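Local coordinates for protein alcohol dehydrogenase, zinc-containing (Streptococcus pneumoniae serotype 2, PDB 5YLN) that binds zinc and probably interconverts alcohols and their aldehydes or ketones with NAD+ as the hydride acceptor, as zinc-containing alcohol dehydrogenases do, at residues Thr39-Thr44 against Val347-Asp352; Lys6-Val11 against Gly122-Tyr127. All coordinates share one frame; numbering follows the deposited sequence.

Contact 1 of 2, residues Thr39-Thr44 against Val347-Asp352; sequences TTICGT and VIIEND. With ZN (zinc ion), chain E.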
# COMPACT_ATOMS: atom_id res chain seq x y z
N THR A 39 9.64 14.36 30.04
CA THR A 39 9.64 14.42 28.59
C THR A 39 10.78 13.55 28.07
O THR A 39 11.47 12.88 28.85
CB THR A 39 9.74 15.88 28.10
OG1 THR A 39 9.47 15.95 26.70
CG2 THR A 39 11.16 16.49 28.37
N THR A 40 10.96 13.54 26.75
CA THR A 40 12.04 12.81 26.10
C THR A 40 12.44 13.53 24.80
O THR A 40 11.91 14.59 24.46
CB THR A 40 11.60 11.34 25.89
OG1 THR A 40 12.68 10.55 25.37
CG2 THR A 40 10.45 11.26 24.93
N ILE A 41 13.38 12.93 24.07
CA ILE A 41 13.83 13.42 22.77
C ILE A 41 13.49 12.36 21.72
O ILE A 41 13.64 11.16 21.95
CB ILE A 41 15.36 13.69 22.74
CG1 ILE A 41 15.83 14.45 23.99
CG2 ILE A 41 15.75 14.46 21.50
CD1 ILE A 41 17.32 14.39 24.17
N CYS A 42 13.06 12.83 20.55
CA CYS A 42 12.79 11.99 19.39
C CYS A 42 13.88 12.22 18.35
O CYS A 42 14.50 13.28 18.30
CB CYS A 42 11.42 12.34 18.81
SG CYS A 42 11.06 11.48 17.28
N GLY A 43 14.13 11.21 17.51
CA GLY A 43 15.07 11.40 16.42
C GLY A 43 14.74 12.61 15.57
O GLY A 43 15.65 13.32 15.11
N THR A 44 13.45 12.89 15.35
CA THR A 44 13.04 14.05 14.57
C THR A 44 13.56 15.35 15.18
O THR A 44 13.86 16.30 14.44
CB THR A 44 11.50 14.09 14.45
OG1 THR A 44 11.02 12.95 13.72
CG2 THR A 44 11.04 15.36 13.75
N VAL A 347 15.87 8.58 26.19
CA VAL A 347 16.18 9.24 27.45
C VAL A 347 14.89 9.77 28.04
O VAL A 347 13.92 10.05 27.34
CB VAL A 347 17.23 10.37 27.29
CG1 VAL A 347 18.36 9.94 26.37
CG2 VAL A 347 16.58 11.67 26.80
N ILE A 348 14.88 9.92 29.37
CA ILE A 348 13.78 10.58 30.04
C ILE A 348 14.32 11.83 30.72
O ILE A 348 15.40 11.82 31.32
CB ILE A 348 13.05 9.64 31.03
CG1 ILE A 348 11.72 10.25 31.47
CG2 ILE A 348 13.85 9.41 32.24
CD1 ILE A 348 10.56 9.70 30.72
N ILE A 349 13.58 12.93 30.59
CA ILE A 349 13.98 14.23 31.09
C ILE A 349 12.90 14.69 32.07
O ILE A 349 11.74 14.82 31.69
CB ILE A 349 14.16 15.25 29.96
CG1 ILE A 349 15.21 14.75 28.96
CG2 ILE A 349 14.58 16.60 30.54
CD1 ILE A 349 15.09 15.38 27.59
N GLU A 350 13.30 14.96 33.32
CA GLU A 350 12.37 15.29 34.40
C GLU A 350 12.46 16.76 34.75
O GLU A 350 13.56 17.30 34.91
CB GLU A 350 12.66 14.44 35.64
CG GLU A 350 11.55 14.53 36.66
CD GLU A 350 11.81 13.68 37.88
OE1 GLU A 350 12.90 13.08 37.98
OE2 GLU A 350 10.92 13.63 38.75
N ASN A 351 11.30 17.40 34.91
CA ASN A 351 11.22 18.83 35.20
C ASN A 351 11.62 19.07 36.65
O ASN A 351 10.81 18.95 37.57
CB ASN A 351 9.82 19.36 34.91
CG ASN A 351 9.69 20.87 35.15
OD1 ASN A 351 10.61 21.52 35.67
ND2 ASN A 351 8.55 21.42 34.78
N ASP A 352 12.88 19.44 36.85
CA ASP A 352 13.42 19.76 38.17
C ASP A 352 13.32 21.24 38.49
O ASP A 352 13.86 21.68 39.50
CB ASP A 352 14.89 19.32 38.27
CG ASP A 352 15.79 20.05 37.27
OD1 ASP A 352 15.30 20.37 36.16
OD2 ASP A 352 16.99 20.29 37.57
ZN ZN E . 8.59 11.98 17.30
O HOH W 1 15.23 10.06 23.68
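In the GroES-like catalytic domain, the C-terminal strand 347-350 joins strand 33-39 through Thr39 and Ile349, an antiparallel hydrogen-bonded pair, and the chain runs on from Thr39 to the zinc ligand Cys42. Thr39 N reaches Ile349 O at 2.7 Å in the plane of that carbonyl, while Ile349 N approaches Thr39 O from above its plane. Both residues are beta-branched, which suits extended backbone, and their side chains lie alongside each other, Thr39 CG2 being 3.6 Å from Ile349 CB; Thr39 OG1 turns instead to Glu65 O. Followed outward, Ile349 has its CB against this methyl, CG2 also beside Thr39 CG2 at 4.1 Å, and CG1, anti to its own carbonyl carbon (chi1 -58°), passing Thr39 O at 4.2 Å. The extended chi2 (158°) then carries CD1 obliquely across to Ile41 CG1, at 3.8 Å, and the tip of Ile41 also meets Val347 CG2. Helix 329-337 packs on Ile41 and Ile349, and Phe324 of strand 322-325 on Val347.

Beyond the pair, Thr40 OG1, anti to its backbone N (chi1 -174°), donates to Val347 O in the carbonyl plane, at a very short 2.4 Å. A water links the two segments: it donates to Thr40 OG1 and Ile41 O and accepts from Val347 N.

Further on, Cys42 SG binds the zinc at 2.5 Å, beside His64, and accepts from Thr44 N at 3.4 Å as the N-cap of helix 43-50. A thiolate suits both tasks: the N-H...S hydrogen bond and the helix N terminus should stabilise its negative charge and soften its donation to the metal.

Contact 2 of 2, residues Lys6-Val11 against Gly122-Tyr127; sequences KAYTYV and GMQAEY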
# COMPACT_ATOMS: atom_id res chain seq x y z
N LYS A 6 11.86 28.26 31.53
CA LYS A 6 12.96 27.70 30.75
C LYS A 6 12.39 26.81 29.66
O LYS A 6 11.37 26.14 29.85
CB LYS A 6 13.92 26.87 31.60
CG LYS A 6 14.59 27.60 32.79
CD LYS A 6 15.29 28.85 32.37
CE LYS A 6 16.69 28.58 31.84
NZ LYS A 6 17.50 29.82 31.86
N ALA A 7 13.10 26.77 28.53
CA ALA A 7 12.71 26.02 27.34
C ALA A 7 13.92 25.75 26.45
O ALA A 7 14.89 26.50 26.47
CB ALA A 7 11.64 26.77 26.56
N TYR A 8 13.86 24.65 25.68
CA TYR A 8 14.88 24.30 24.70
C TYR A 8 14.37 24.67 23.31
O TYR A 8 13.45 24.02 22.78
CB TYR A 8 15.25 22.82 24.77
CG TYR A 8 16.63 22.52 24.22
CD1 TYR A 8 17.74 23.22 24.68
CD2 TYR A 8 16.82 21.54 23.23
CE1 TYR A 8 19.02 22.96 24.16
CE2 TYR A 8 18.09 21.26 22.72
CZ TYR A 8 19.19 21.97 23.19
OH TYR A 8 20.44 21.70 22.68
N THR A 9 14.98 25.69 22.71
CA THR A 9 14.50 26.30 21.48
C THR A 9 15.43 25.97 20.32
O THR A 9 16.66 25.99 20.48
CB THR A 9 14.41 27.83 21.62
OG1 THR A 9 15.72 28.34 21.90
CG2 THR A 9 13.46 28.24 22.74
N TYR A 10 14.85 25.69 19.16
CA TYR A 10 15.58 25.68 17.91
C TYR A 10 15.92 27.11 17.50
O TYR A 10 15.07 28.00 17.57
CB TYR A 10 14.74 24.99 16.83
CG TYR A 10 15.37 25.01 15.45
CD1 TYR A 10 16.61 24.43 15.23
CD2 TYR A 10 14.71 25.56 14.36
CE1 TYR A 10 17.19 24.42 13.97
CE2 TYR A 10 15.28 25.56 13.09
CZ TYR A 10 16.53 25.00 12.91
OH TYR A 10 17.13 24.98 11.65
N VAL A 11 17.16 27.34 17.06
CA VAL A 11 17.61 28.67 16.65
C VAL A 11 17.86 28.74 15.14
O VAL A 11 17.23 29.52 14.43
CB VAL A 11 18.88 29.11 17.41
CG1 VAL A 11 19.20 30.57 17.10
CG2 VAL A 11 18.70 28.91 18.90
N GLY A 122 6.78 23.20 21.61
CA GLY A 122 6.68 21.83 22.06
C GLY A 122 6.94 21.63 23.55
O GLY A 122 6.78 22.54 24.36
N MET A 123 7.36 20.42 23.91
CA MET A 123 7.24 19.93 25.28
C MET A 123 8.53 19.98 26.07
O MET A 123 8.50 19.70 27.28
CB MET A 123 6.66 18.51 25.30
CG MET A 123 5.44 18.34 24.39
SD MET A 123 4.48 16.90 24.90
CE MET A 123 3.34 16.77 23.54
N GLN A 124 9.65 20.38 25.46
CA GLN A 124 10.92 20.51 26.18
C GLN A 124 11.00 21.89 26.82
O GLN A 124 11.78 22.76 26.41
CB GLN A 124 12.10 20.24 25.26
CG GLN A 124 12.23 18.76 25.00
CD GLN A 124 13.01 18.42 23.76
OE1 GLN A 124 13.72 19.25 23.23
NE2 GLN A 124 12.88 17.19 23.28
N ALA A 125 10.15 22.06 27.84
CA ALA A 125 9.96 23.31 28.56
C ALA A 125 9.20 22.99 29.84
O ALA A 125 8.75 21.86 30.05
CB ALA A 125 9.19 24.33 27.73
N GLU A 126 9.01 24.02 30.67
CA GLU A 126 8.32 23.83 31.95
C GLU A 126 6.82 23.70 31.77
O GLU A 126 6.18 22.88 32.44
CB GLU A 126 8.60 25.00 32.89
CG GLU A 126 10.02 25.07 33.43
CD GLU A 126 10.21 26.30 34.34
OE1 GLU A 126 9.54 26.36 35.39
OE2 GLU A 126 11.01 27.20 33.98
N TYR A 127 6.23 24.53 30.91
CA TYR A 127 4.79 24.55 30.68
C TYR A 127 4.53 24.47 29.18
O TYR A 127 5.37 24.87 28.36
CB TYR A 127 4.12 25.81 31.26
CG TYR A 127 4.30 25.98 32.76
CD1 TYR A 127 5.41 26.66 33.29
CD2 TYR A 127 3.38 25.45 33.65
CE1 TYR A 127 5.56 26.81 34.66
CE2 TYR A 127 3.54 25.59 35.03
CZ TYR A 127 4.62 26.26 35.53
OH TYR A 127 4.73 26.37 36.90
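The N-terminal strand 4-12 of this dehydrogenase is joined here to the loop that leads into strand 127-129 of the GroES-like domain. Where they touch, residues 6-8 and 124-126 run in nearly opposite directions, 174° apart, and the backbones meet through a single bridge between Ala7 and Ala125. Their CA atoms are only 4.0 Å apart and their methyls meet, Ala7 CB to Ala125 CB at 3.7 Å; alanine, with nothing beyond CB, suits so close an approach.

On one side of the bridge Tyr8 N donates to Gln124 O at 2.9 Å, almost straight along the C=O axis. Gln124 is the centre of an inverse gamma turn, closed by a weak bond from Ala125 N to Met123 O, and this bend presents its carbonyl to the strand. Its side chain runs beside that of Tyr8, with OE1 at the ring edge, 3.9 Å from Tyr8 CD2, and the amide turned 44° from the ring plane. The amide has its stronger partner elsewhere: OE1 accepts a hydrogen bond from the Tyr333 hydroxyl.

On the other side, Glu126 meets Lys6 twice. Its N gives a long bond to Lys6 O, at 3.3 Å, and its carboxylate returns to take Lys6 N on the anti lone pair of OE2, at 2.8 Å and nearly straight, with an N-H...O angle of 170°. The side chain thus replaces a backbone acceptor, while OE1 is held by Ser354 and the Lys6 ammonium pairs with Asp20.

From the N terminus, strand 4-12 supplies the first half of contact 2, and the chain then passes through 39-44, the first half of contact 1. It returns at 122-127, closing contact 2 over 110 intervening residues that include Cys42, His64 and the four cysteines of the second zinc. Contact 1 closes only at 347-352, after the Rossmann-type coenzyme domain has been threaded between, so the two loops cross rather than nest. Contact 2 joins the N-terminal hairpin to the loop before strand 127-129, and contact 1 brings the C-terminal strand back into the catalytic sheet. Their centres lie 11 Å apart, joined directly by a probable hydrogen bond from Gln124 NE2 to Thr40 O, 3.0 Å long.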